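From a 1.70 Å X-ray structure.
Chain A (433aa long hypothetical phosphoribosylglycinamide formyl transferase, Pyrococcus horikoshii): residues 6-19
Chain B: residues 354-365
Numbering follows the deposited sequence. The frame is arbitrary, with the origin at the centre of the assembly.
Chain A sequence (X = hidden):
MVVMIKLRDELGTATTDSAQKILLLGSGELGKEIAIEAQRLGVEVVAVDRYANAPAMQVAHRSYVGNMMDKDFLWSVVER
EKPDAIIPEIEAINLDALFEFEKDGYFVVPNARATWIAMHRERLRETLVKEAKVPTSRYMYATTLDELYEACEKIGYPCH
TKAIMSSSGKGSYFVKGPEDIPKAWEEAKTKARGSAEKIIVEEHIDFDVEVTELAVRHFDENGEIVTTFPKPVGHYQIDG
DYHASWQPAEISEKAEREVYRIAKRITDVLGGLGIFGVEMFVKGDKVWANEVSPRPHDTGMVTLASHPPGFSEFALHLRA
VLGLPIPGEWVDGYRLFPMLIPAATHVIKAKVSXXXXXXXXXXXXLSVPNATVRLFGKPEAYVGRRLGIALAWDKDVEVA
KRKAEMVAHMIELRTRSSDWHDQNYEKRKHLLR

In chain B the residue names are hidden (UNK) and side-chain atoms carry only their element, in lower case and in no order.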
# COMPACT_ATOMS: atom_id res chain seq x y z
N LYS A 6 -21.79 8.55 13.07
CA LYS A 6 -22.52 9.04 11.90
C LYS A 6 -21.67 9.14 10.66
O LYS A 6 -20.43 8.98 10.67
CB LYS A 6 -23.15 10.39 12.21
CG LYS A 6 -24.43 10.22 13.05
CD LYS A 6 -25.23 11.50 13.10
CE LYS A 6 -26.58 11.29 13.80
NZ LYS A 6 -27.28 12.61 13.91
N LEU A 7 -22.35 9.35 9.53
CA LEU A 7 -21.66 9.49 8.26
C LEU A 7 -20.64 10.62 8.39
O LEU A 7 -20.93 11.72 8.86
CB LEU A 7 -22.69 9.83 7.16
CG LEU A 7 -22.15 10.24 5.79
CD1 LEU A 7 -21.52 9.05 5.05
CD2 LEU A 7 -23.36 10.81 4.98
N ARG A 8 -19.41 10.32 7.96
CA ARG A 8 -18.27 11.23 8.09
C ARG A 8 -17.91 11.99 6.82
O ARG A 8 -17.68 11.38 5.79
CB ARG A 8 -17.04 10.41 8.55
CG ARG A 8 -15.75 11.24 8.69
CD ARG A 8 -14.62 10.37 9.24
NE ARG A 8 -14.77 10.10 10.66
CZ ARG A 8 -14.49 10.97 11.64
NH1 ARG A 8 -14.03 12.18 11.37
NH2 ARG A 8 -14.72 10.64 12.91
N ASP A 9 -17.75 13.30 6.95
CA ASP A 9 -17.39 14.14 5.81
C ASP A 9 -16.02 14.76 6.00
O ASP A 9 -15.54 15.45 5.11
CB ASP A 9 -18.39 15.33 5.70
CG ASP A 9 -18.21 16.16 4.43
OD1 ASP A 9 -18.23 15.58 3.32
OD2 ASP A 9 -18.03 17.41 4.51
N GLU A 10 -15.36 14.48 7.13
CA GLU A 10 -14.12 15.21 7.40
C GLU A 10 -13.09 14.33 8.08
O GLU A 10 -13.46 13.38 8.74
CB GLU A 10 -14.46 16.37 8.36
CG GLU A 10 -13.28 17.21 8.93
CD GLU A 10 -12.70 16.68 10.24
OE1 GLU A 10 -13.30 15.80 10.89
OE2 GLU A 10 -11.63 17.17 10.65
N LEU A 11 -11.83 14.61 7.81
CA LEU A 11 -10.75 13.94 8.55
C LEU A 11 -9.71 14.97 8.96
O LEU A 11 -9.41 15.92 8.19
CB LEU A 11 -10.02 12.88 7.69
CG LEU A 11 -10.71 11.55 7.42
CD1 LEU A 11 -9.90 10.82 6.33
CD2 LEU A 11 -10.79 10.72 8.71
N GLY A 12 -9.17 14.79 10.17
CA GLY A 12 -8.07 15.65 10.62
C GLY A 12 -6.72 14.96 10.34
O GLY A 12 -6.65 14.06 9.52
N THR A 13 -5.66 15.34 11.05
CA THR A 13 -4.33 14.81 10.74
C THR A 13 -3.65 14.12 11.94
O THR A 13 -3.53 14.70 13.00
CB THR A 13 -3.43 16.00 10.31
OG1 THR A 13 -4.00 16.59 9.12
CG2 THR A 13 -1.94 15.57 10.03
N ALA A 14 -3.23 12.88 11.73
CA ALA A 14 -2.53 12.11 12.77
C ALA A 14 -1.37 12.94 13.35
O ALA A 14 -0.69 13.70 12.64
CB ALA A 14 -1.98 10.81 12.14
N THR A 15 -1.14 12.71 14.65
CA THR A 15 -0.10 13.34 15.46
C THR A 15 -0.45 14.78 15.88
O THR A 15 0.29 15.37 16.66
CB THR A 15 1.35 13.33 14.82
OG1 THR A 15 1.47 14.35 13.83
CG2 THR A 15 1.71 11.93 14.20
N THR A 16 -1.57 15.33 15.38
CA THR A 16 -2.01 16.69 15.77
C THR A 16 -3.33 16.56 16.54
O THR A 16 -3.93 15.46 16.57
CB THR A 16 -2.23 17.61 14.55
OG1 THR A 16 -3.50 17.31 13.92
CG2 THR A 16 -1.08 17.42 13.53
N ASP A 17 -3.84 17.68 17.07
CA ASP A 17 -5.06 17.58 17.84
C ASP A 17 -6.30 17.38 16.96
O ASP A 17 -7.38 17.12 17.48
CB ASP A 17 -5.25 18.82 18.74
CG ASP A 17 -5.62 20.04 17.94
OD1 ASP A 17 -6.79 20.45 18.02
OD2 ASP A 17 -4.79 20.59 17.20
N SER A 18 -6.16 17.44 15.64
CA SER A 18 -7.36 17.19 14.80
C SER A 18 -7.45 15.71 14.39
O SER A 18 -8.38 15.30 13.69
CB SER A 18 -7.34 18.05 13.52
OG SER A 18 -6.27 17.70 12.62
N ALA A 19 -6.52 14.90 14.84
CA ALA A 19 -6.52 13.49 14.42
C ALA A 19 -7.74 12.64 14.74
O ALA A 19 -8.36 12.81 15.79
CB ALA A 19 -5.32 12.75 15.09
N UNK B 354 -1.01 26.87 8.88
CA UNK B 354 -1.43 26.54 10.22
C UNK B 354 -1.24 25.09 10.60
O UNK B 354 -1.00 24.23 9.76
N UNK B 355 -1.38 24.83 11.89
CA UNK B 355 -1.23 23.48 12.42
C UNK B 355 -2.51 22.68 12.38
O UNK B 355 -3.61 23.25 12.26
c UNK B 355 0.35 22.65 14.20
c UNK B 355 0.09 21.42 14.79
c UNK B 355 1.67 22.97 13.89
o UNK B 355 3.44 19.99 15.06
c UNK B 355 1.12 20.53 15.08
c UNK B 355 -0.75 23.59 13.86
c UNK B 355 2.44 20.87 14.75
c UNK B 355 2.72 22.08 14.15
N UNK B 356 -2.36 21.35 12.45
CA UNK B 356 -3.51 20.41 12.52
C UNK B 356 -4.48 20.54 11.35
O UNK B 356 -5.67 20.82 11.54
c UNK B 356 -4.29 20.63 13.85
o UNK B 356 -3.37 20.66 14.97
N UNK B 357 -4.00 20.28 10.13
CA UNK B 357 -4.92 20.40 8.97
C UNK B 357 -6.11 19.46 9.04
O UNK B 357 -6.04 18.37 9.69
c UNK B 357 -2.58 20.43 8.28
c UNK B 357 -4.02 20.07 7.76
c UNK B 357 -2.63 19.90 9.71
N UNK B 358 -7.23 19.86 8.42
CA UNK B 358 -8.38 18.96 8.40
C UNK B 358 -8.98 19.13 6.99
O UNK B 358 -8.81 20.19 6.33
n UNK B 358 -10.19 20.41 12.29
c UNK B 358 -10.81 20.54 10.97
c UNK B 358 -10.81 19.96 13.38
n UNK B 358 -10.18 19.92 14.56
c UNK B 358 -9.41 19.25 9.52
n UNK B 358 -12.09 19.56 13.33
c UNK B 358 -9.78 20.62 9.82
N UNK B 359 -9.60 18.07 6.52
CA UNK B 359 -10.10 18.02 5.15
C UNK B 359 -11.56 17.70 5.16
O UNK B 359 -11.98 16.76 5.83
c UNK B 359 -5.79 17.83 3.63
c UNK B 359 -5.81 16.54 5.66
c UNK B 359 -7.19 16.40 5.57
c UNK B 359 -9.37 16.90 4.42
c UNK B 359 -7.88 16.97 4.50
c UNK B 359 -7.17 17.68 3.53
c UNK B 359 -5.11 17.24 4.72
N UNK B 360 -12.37 18.45 4.41
CA UNK B 360 -13.78 18.06 4.38
C UNK B 360 -14.25 17.91 2.94
O UNK B 360 -13.51 18.19 2.01
c UNK B 360 -14.83 20.39 4.48
c UNK B 360 -15.84 21.23 5.29
c UNK B 360 -16.72 23.55 5.14
n UNK B 360 -16.04 22.52 4.63
n UNK B 360 -16.81 24.67 4.43
n UNK B 360 -17.29 23.47 6.35
c UNK B 360 -14.68 19.04 5.14
N UNK B 361 -15.48 17.49 2.78
CA UNK B 361 -15.99 17.23 1.43
C UNK B 361 -15.86 15.76 1.10
O UNK B 361 -16.13 15.34 -0.04
N UNK B 362 -15.53 14.92 2.11
CA UNK B 362 -15.31 13.49 1.86
C UNK B 362 -16.52 12.66 1.52
O UNK B 362 -16.39 11.63 0.87
c UNK B 362 -14.55 12.83 3.07
c UNK B 362 -12.27 13.49 2.18
c UNK B 362 -12.60 12.92 4.68
c UNK B 362 -13.24 13.56 3.39
N UNK B 363 -17.72 13.07 1.96
CA UNK B 363 -18.89 12.26 1.60
C UNK B 363 -18.99 12.26 0.06
O UNK B 363 -19.11 11.19 -0.58
c UNK B 363 -21.40 12.02 1.62
c UNK B 363 -20.20 12.82 2.20
c UNK B 363 -20.18 12.60 3.73
N UNK B 364 -18.93 13.44 -0.54
CA UNK B 364 -18.97 13.49 -2.02
C UNK B 364 -17.72 12.98 -2.71
O UNK B 364 -17.77 12.17 -3.65
c UNK B 364 -22.44 17.09 -2.37
n UNK B 364 -22.66 18.56 -2.54
c UNK B 364 -20.95 16.76 -2.53
c UNK B 364 -20.68 15.30 -2.20
c UNK B 364 -19.25 14.93 -2.46
N UNK B 365 -16.56 13.38 -2.19
CA UNK B 365 -15.33 12.99 -2.86
C UNK B 365 -15.07 11.48 -2.82
O UNK B 365 -14.60 10.91 -3.81
c UNK B 365 -14.11 13.77 -2.24
O HOH W 1 -19.35 16.08 0.95
O HOH W 2 -7.79 21.47 15.59

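Position 354 of chain B has no side-chain atoms and touches nothing in the chain A stretch; its backbone angles would jam a CB against the preceding carbonyl, so it is glycine, B:Gly354. Position 355 carries one carbon, then a six-carbon ring bearing an oxygen, and a ring carbon lies 4.1 Å from A:Thr16 CG2. This is B:Tyr355, whose broad ring suits a light contact at an exposed margin.

Position 356 has one carbon and one oxygen, and the oxygen lies 2.6 Å from A:Asp17 OD2. This is serine, and the short reach of B:Ser356 OG suits the hydrogen bond it donates to that carboxylate. At 357 three carbons close a ring onto the backbone nitrogen, which defines proline. B:Pro357 has no N-H to offer, but its carbonyl O accepts a hydrogen bond from A:Thr13 OG1 at 2.8 Å.

Position 358 shows three carbons, a nitrogen, and a carbon carrying two more nitrogens, one of them 3.6 Å from A:Glu10 OE2. B:Arg358 suits this acidic neighbour: NH1 forms the long salt bridge through charge alone, and NH2 donates to water 2, which donates to A:Asp17 OD1.

Position 359 has one carbon and a plain six-carbon ring, with A:Leu11 O at its edge, near its plane, and A:Thr13 OG1 3.9 Å from a ring carbon. In B:Phe359 the buried ring, lacking polar atoms, needs no partner. Position 360 has three carbons, a nitrogen, then a carbon carrying two more nitrogens; its CB is 4.2 Å from A:Glu10 CB. B:Arg360 suits a site whose end leads away to bond elsewhere in the structure.

Position 361 lacks a side chain, and its backbone angles call for glycine; B:Gly361 directly precedes the helix. Position 362 has four carbons forked at the second, one tip 3.6 Å from A:Leu11 CG; B:Leu362 gives it apolar surface. Position 363 is one carbon carrying two others, one 3.7 Å from A:Leu7 CG; B:Val363 answers that leucine. Position 364, four carbons in a row ending in nitrogen, is B:Lys364, suited to its exposed site. The single carbon at 365 makes B:Ala365, small, buried and out of contact.

The contact joins a short antiparallel pairing to a helix start. A:Leu11 N donates to B:Phe359 O (2.9 Å), and B:Phe359 N to A:Leu11 O (2.7 Å). A:Asp9 gathers backbone N-H groups: OD2 accepts from B:Gly361 N (3.1 Å), OD1 from B:Val363 N (2.9 Å), and its carbonyl O from B:Leu362 N (3.0 Å). Water 1 links A:Asp9 OD1 to B:Lys364 N.

Chain B (354-365) GYSPRFRGLVKA
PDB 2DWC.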